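Local coordinates for ATP-dependent 6-phosphofructokinase subunit beta (Saccharomyces cerevisiae, PDB 3O8O), which catalyses the ATP-dependent phosphorylation of fructose 6-phosphate to fructose 1,6-bisphosphate, the first committing step of glycolysis, under allosteric control, at residues V564-G569 against K626-S631; A576-L581 against I747-T752. All coordinates share one frame; numbering follows the deposited sequence.

Contact 1 (V564-G569 against K626-S631); sequences VVDCQG and KSTNAS. With FDP (2,6-di-O-phosphono-beta-D-fructofuranose), chain L.
Lys626, Cys567, Asp566 and Thr628 carry this contact, where the ends of strands 561-567 and 622-627 run side by side as neighbours in a parallel four-stranded sheet. Lys626 brackets the opposing backbone: its N donates to Val565 O at 3.0 Å, and its O receives Cys567 N at 2.8 Å. Just past the bridged pairs, Thr628 N reaches Cys567 O at 3.1 Å, so the pairing extends into the 3-10 turn 628-630.

Side chains divide between the two sheet faces. On one, Cys567 and Ser627 point together, the Cys567 CB lying 3.9 Å from Ser627 CA. On the other, Asp566 and Lys626 point together. Chi1 (-179°) sets Asp566 CG anti to the backbone N; from there OD1 meets Thr628 OG1, which donates to it, although the modelled length is implausibly short and doubtful at 2.9 Å resolution. Lys626 NZ stays 4.6 Å from Asp566 OD1, beyond a salt bridge. The lysine chain bends at chi2 (-99°), and NZ bonds Thr628 O at 3.1 Å as well as Leu634 O, while Ser631 N approaches Thr628 O from the same face.

Beyond Cys567 the chain enters the fructose 2,6-bisphosphate pocket shared with subunit alpha, where Gly569 N donates to FDP O1 at 3.3 Å. Gly569 has a positive phi (120°), where a side chain would crowd the carbonyl O of Gln568. The chemistry thus implies a backbone-gripped strand end presenting a main-chain N-H to the activator, with the ammonium of Lys626 held by the carbonyls of Thr628 and Leu634 rather than by the carboxylate of Asp566.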
# COMPACT_ATOMS: atom_id res chain seq x y z
N VAL B 564 -0.28 -18.44 1.04
CA VAL B 564 0.45 -17.67 2.03
C VAL B 564 -0.67 -17.07 2.87
O VAL B 564 -1.46 -16.24 2.39
CB VAL B 564 1.26 -16.55 1.41
CG1 VAL B 564 1.93 -15.73 2.52
CG2 VAL B 564 2.30 -17.13 0.52
N VAL B 565 -0.75 -17.54 4.12
CA VAL B 565 -1.77 -17.13 5.06
C VAL B 565 -1.30 -16.11 6.04
O VAL B 565 -0.45 -16.41 6.88
CB VAL B 565 -2.24 -18.30 5.89
CG1 VAL B 565 -3.47 -17.89 6.67
CG2 VAL B 565 -2.51 -19.48 5.00
N ASP B 566 -1.87 -14.92 5.97
CA ASP B 566 -1.53 -13.84 6.89
C ASP B 566 -1.98 -14.25 8.30
O ASP B 566 -3.13 -14.58 8.50
CB ASP B 566 -2.23 -12.57 6.44
CG ASP B 566 -1.91 -11.40 7.33
OD1 ASP B 566 -0.71 -11.12 7.49
OD2 ASP B 566 -2.85 -10.75 7.86
N CYS B 567 -1.07 -14.23 9.28
CA CYS B 567 -1.39 -14.63 10.67
C CYS B 567 -1.25 -13.48 11.64
O CYS B 567 -0.49 -12.56 11.39
CB CYS B 567 -0.46 -15.74 11.12
SG CYS B 567 -0.66 -17.19 10.14
N GLN B 568 -1.99 -13.53 12.75
CA GLN B 568 -1.92 -12.46 13.74
C GLN B 568 -0.90 -12.71 14.80
O GLN B 568 -0.16 -13.69 14.73
CB GLN B 568 -3.28 -12.24 14.39
CG GLN B 568 -4.19 -11.36 13.56
CD GLN B 568 -5.52 -11.06 14.21
OE1 GLN B 568 -6.41 -10.46 13.61
NE2 GLN B 568 -5.67 -11.49 15.45
N GLY B 569 -0.83 -11.81 15.76
CA GLY B 569 0.11 -11.98 16.83
C GLY B 569 1.11 -10.86 16.95
O GLY B 569 2.11 -11.00 17.66
N LYS B 626 2.38 -16.95 7.59
CA LYS B 626 3.24 -15.81 7.75
C LYS B 626 2.65 -14.78 8.70
O LYS B 626 1.63 -14.16 8.41
CB LYS B 626 3.50 -15.20 6.37
CG LYS B 626 4.38 -13.96 6.34
CD LYS B 626 3.55 -12.73 6.24
CE LYS B 626 4.40 -11.48 6.26
NZ LYS B 626 3.56 -10.24 6.08
N SER B 627 3.27 -14.63 9.86
CA SER B 627 2.85 -13.62 10.80
C SER B 627 3.05 -12.31 10.02
O SER B 627 4.08 -12.13 9.37
CB SER B 627 3.77 -13.60 12.02
OG SER B 627 3.44 -14.62 12.96
N THR B 628 2.07 -11.41 10.09
CA THR B 628 2.19 -10.13 9.39
C THR B 628 3.49 -9.38 9.71
O THR B 628 4.16 -8.88 8.80
CB THR B 628 1.03 -9.21 9.74
OG1 THR B 628 -0.20 -9.91 9.53
CG2 THR B 628 1.07 -7.97 8.90
N ASN B 629 3.84 -9.30 10.99
CA ASN B 629 5.05 -8.58 11.36
C ASN B 629 6.30 -9.32 10.99
O ASN B 629 7.41 -8.87 11.30
CB ASN B 629 5.04 -8.23 12.85
CG ASN B 629 4.07 -7.11 13.16
OD1 ASN B 629 3.24 -6.74 12.32
ND2 ASN B 629 4.16 -6.57 14.38
N ALA B 630 6.13 -10.45 10.33
CA ALA B 630 7.30 -11.18 9.87
C ALA B 630 8.00 -10.36 8.77
O ALA B 630 9.16 -10.59 8.47
CB ALA B 630 6.90 -12.53 9.36
N SER B 631 7.28 -9.42 8.16
CA SER B 631 7.84 -8.53 7.14
C SER B 631 6.96 -7.35 6.80
O SER B 631 5.80 -7.53 6.41
CB SER B 631 8.13 -9.27 5.85
OG SER B 631 8.50 -8.31 4.86
P1 FDP L . -2.40 -7.59 20.20
O1P FDP L . -2.36 -6.75 21.42
O2P FDP L . -2.53 -9.15 20.56
O3P FDP L . -1.04 -7.45 19.34
O1 FDP L . -3.01 -9.46 16.36
C1 FDP L . -2.68 -8.59 17.44
C2 FDP L . -3.95 -8.01 18.07
O2 FDP L . -3.65 -7.25 19.24
C3 FDP L . -4.95 -9.12 18.36
O3 FDP L . -5.09 -9.25 19.78
C4 FDP L . -6.25 -8.57 17.77
O4 FDP L . -7.05 -9.67 17.33
C5 FDP L . -5.69 -7.82 16.57
O5 FDP L . -4.58 -7.11 17.14
C6 FDP L . -6.65 -6.81 15.94
O6 FDP L . -6.88 -5.71 16.83
P2 FDP L . -7.48 -4.32 16.28
O4P FDP L . -7.40 -3.25 17.30
O5P FDP L . -6.69 -3.94 14.94
O6P FDP L . -8.99 -4.66 15.83

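Contact 2 (A576-L581 against I747-T752); sequences ATYASL and IHWQAT
The backbones approach most closely at Thr577 and Thr752, whose CA atoms are 7.8 Å apart, a separation that leaves the joining of helix 574-583 to segment 747-752 to side chains. Thr577 points toward segment 747-752: its CG2, anti to the backbone N, meets Thr752 OG1 at 3.6 Å, while its OG1 passes 4.1 Å from Trp749 CD1 and hydrogen-bonds the Gly573 carbonyl one helical turn earlier. Tyr578 does not set off toward segment 747-752, but its hydroxyl end reaches Trp749 and Thr752. Trp749 CB lies at the edge of the Tyr578 ring, near its plane and 3.9 Å from CE1.

Helix 574-583 is the connection of a beta-alpha-beta crossover between parallel strands 561-567 and 587-589, and the chain's last helix, 750-760, packs against it here. Thr752 crosses the tyrosine at about a right angle, with CB 3.8 Å from Tyr578 OH; the still shorter approach of its CG2 is doubtful at this resolution. The Trp749 ring meets Tyr574 edge-to-face, and the Trp749 side chain comes within about 4 Å of that of Asn526, a residue of the fructose 2,6-bisphosphate site.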
# COMPACT_ATOMS: atom_id res chain seq x y z
N ALA B 576 1.56 -18.21 14.91
CA ALA B 576 1.97 -18.78 13.63
C ALA B 576 2.71 -20.11 13.84
O ALA B 576 2.48 -21.08 13.12
CB ALA B 576 2.86 -17.79 12.91
N THR B 577 3.57 -20.15 14.85
CA THR B 577 4.35 -21.34 15.15
C THR B 577 3.50 -22.54 15.49
O THR B 577 3.60 -23.57 14.82
CB THR B 577 5.33 -21.13 16.29
OG1 THR B 577 6.30 -20.15 15.91
CG2 THR B 577 6.03 -22.45 16.62
N TYR B 578 2.68 -22.42 16.52
CA TYR B 578 1.85 -23.56 16.89
C TYR B 578 0.83 -23.91 15.83
O TYR B 578 0.55 -25.10 15.60
CB TYR B 578 1.22 -23.35 18.28
CG TYR B 578 2.26 -23.57 19.35
CD1 TYR B 578 3.17 -22.56 19.68
CD2 TYR B 578 2.47 -24.83 19.90
CE1 TYR B 578 4.27 -22.82 20.49
CE2 TYR B 578 3.57 -25.10 20.72
CZ TYR B 578 4.46 -24.09 21.00
OH TYR B 578 5.55 -24.36 21.77
N ALA B 579 0.28 -22.91 15.15
CA ALA B 579 -0.69 -23.20 14.09
C ALA B 579 0.03 -24.07 13.05
O ALA B 579 -0.44 -25.16 12.65
CB ALA B 579 -1.18 -21.89 13.45
N SER B 580 1.18 -23.56 12.64
CA SER B 580 2.01 -24.24 11.68
C SER B 580 2.23 -25.70 12.12
O SER B 580 1.98 -26.65 11.36
CB SER B 580 3.35 -23.51 11.57
OG SER B 580 4.30 -24.29 10.85
N LEU B 581 2.68 -25.90 13.35
CA LEU B 581 2.93 -27.25 13.80
C LEU B 581 1.66 -28.09 13.74
O LEU B 581 1.71 -29.25 13.34
CB LEU B 581 3.47 -27.26 15.23
CG LEU B 581 3.98 -28.59 15.78
CD1 LEU B 581 5.31 -28.88 15.16
CD2 LEU B 581 4.14 -28.52 17.28
N ILE B 747 11.84 -14.97 24.11
CA ILE B 747 10.79 -15.78 23.50
C ILE B 747 10.93 -17.21 24.00
O ILE B 747 12.03 -17.74 24.02
CB ILE B 747 10.88 -15.79 21.98
CG1 ILE B 747 12.32 -15.65 21.52
CG2 ILE B 747 10.02 -14.69 21.41
CD1 ILE B 747 12.47 -15.80 20.02
N HIS B 748 9.82 -17.83 24.39
CA HIS B 748 9.93 -19.17 24.91
C HIS B 748 9.52 -20.33 24.01
O HIS B 748 9.21 -21.41 24.52
CB HIS B 748 9.18 -19.28 26.24
CG HIS B 748 7.69 -19.23 26.12
ND1 HIS B 748 6.96 -18.06 26.24
CD2 HIS B 748 6.77 -20.21 25.90
CE1 HIS B 748 5.67 -18.32 26.10
NE2 HIS B 748 5.53 -19.62 25.90
N TRP B 749 9.54 -20.15 22.68
CA TRP B 749 9.13 -21.28 21.82
C TRP B 749 9.96 -21.51 20.57
O TRP B 749 9.53 -22.22 19.65
CB TRP B 749 7.69 -21.10 21.40
CG TRP B 749 7.53 -19.80 20.78
CD1 TRP B 749 8.00 -19.40 19.56
CD2 TRP B 749 6.98 -18.63 21.39
NE1 TRP B 749 7.78 -18.05 19.37
CE2 TRP B 749 7.16 -17.56 20.49
CE3 TRP B 749 6.35 -18.39 22.62
CZ2 TRP B 749 6.74 -16.26 20.77
CZ3 TRP B 749 5.93 -17.10 22.91
CH2 TRP B 749 6.13 -16.04 21.99
N GLN B 750 11.17 -20.95 20.57
CA GLN B 750 12.06 -21.06 19.43
C GLN B 750 12.43 -22.51 19.13
O GLN B 750 12.73 -22.85 17.98
CB GLN B 750 13.32 -20.22 19.69
CG GLN B 750 14.04 -19.78 18.42
CD GLN B 750 13.22 -18.81 17.56
OE1 GLN B 750 13.57 -18.54 16.40
NE2 GLN B 750 12.13 -18.28 18.12
N ALA B 751 12.39 -23.36 20.15
CA ALA B 751 12.76 -24.77 19.99
C ALA B 751 11.76 -25.58 19.18
O ALA B 751 12.14 -26.43 18.35
CB ALA B 751 12.94 -25.40 21.35
N THR B 752 10.48 -25.33 19.41
CA THR B 752 9.47 -26.09 18.68
C THR B 752 9.43 -25.67 17.22
O THR B 752 8.93 -26.40 16.37
CB THR B 752 8.10 -25.94 19.37
OG1 THR B 752 7.18 -25.26 18.51
CG2 THR B 752 8.26 -25.18 20.68

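How the contacts relate
The centres of the two contacts are 13 Å apart, both within the C-terminal regulatory domain. Their segments alternate along the chain, 564-569, 576-581, 626-631 and 747-752, so strand 561-567 of contact 1 leads through the activator-binding loop at 568-570 into helix 574-583 of contact 2. That helix rests on the sheet: Ala576 CB lies 4.3 Å from Cys567 CB, and Ala576 also packs on Ser627. Contact 1 joins strands within the sheet, and contact 2 packs the last helix of the chain, 750-760, on helix 574-583. Both lie near the activator site: Gly569 bonds FDP, whereas Trp749 stands back, its side chain about 11 Å from a bound FDP and about 9 Å from Gly569.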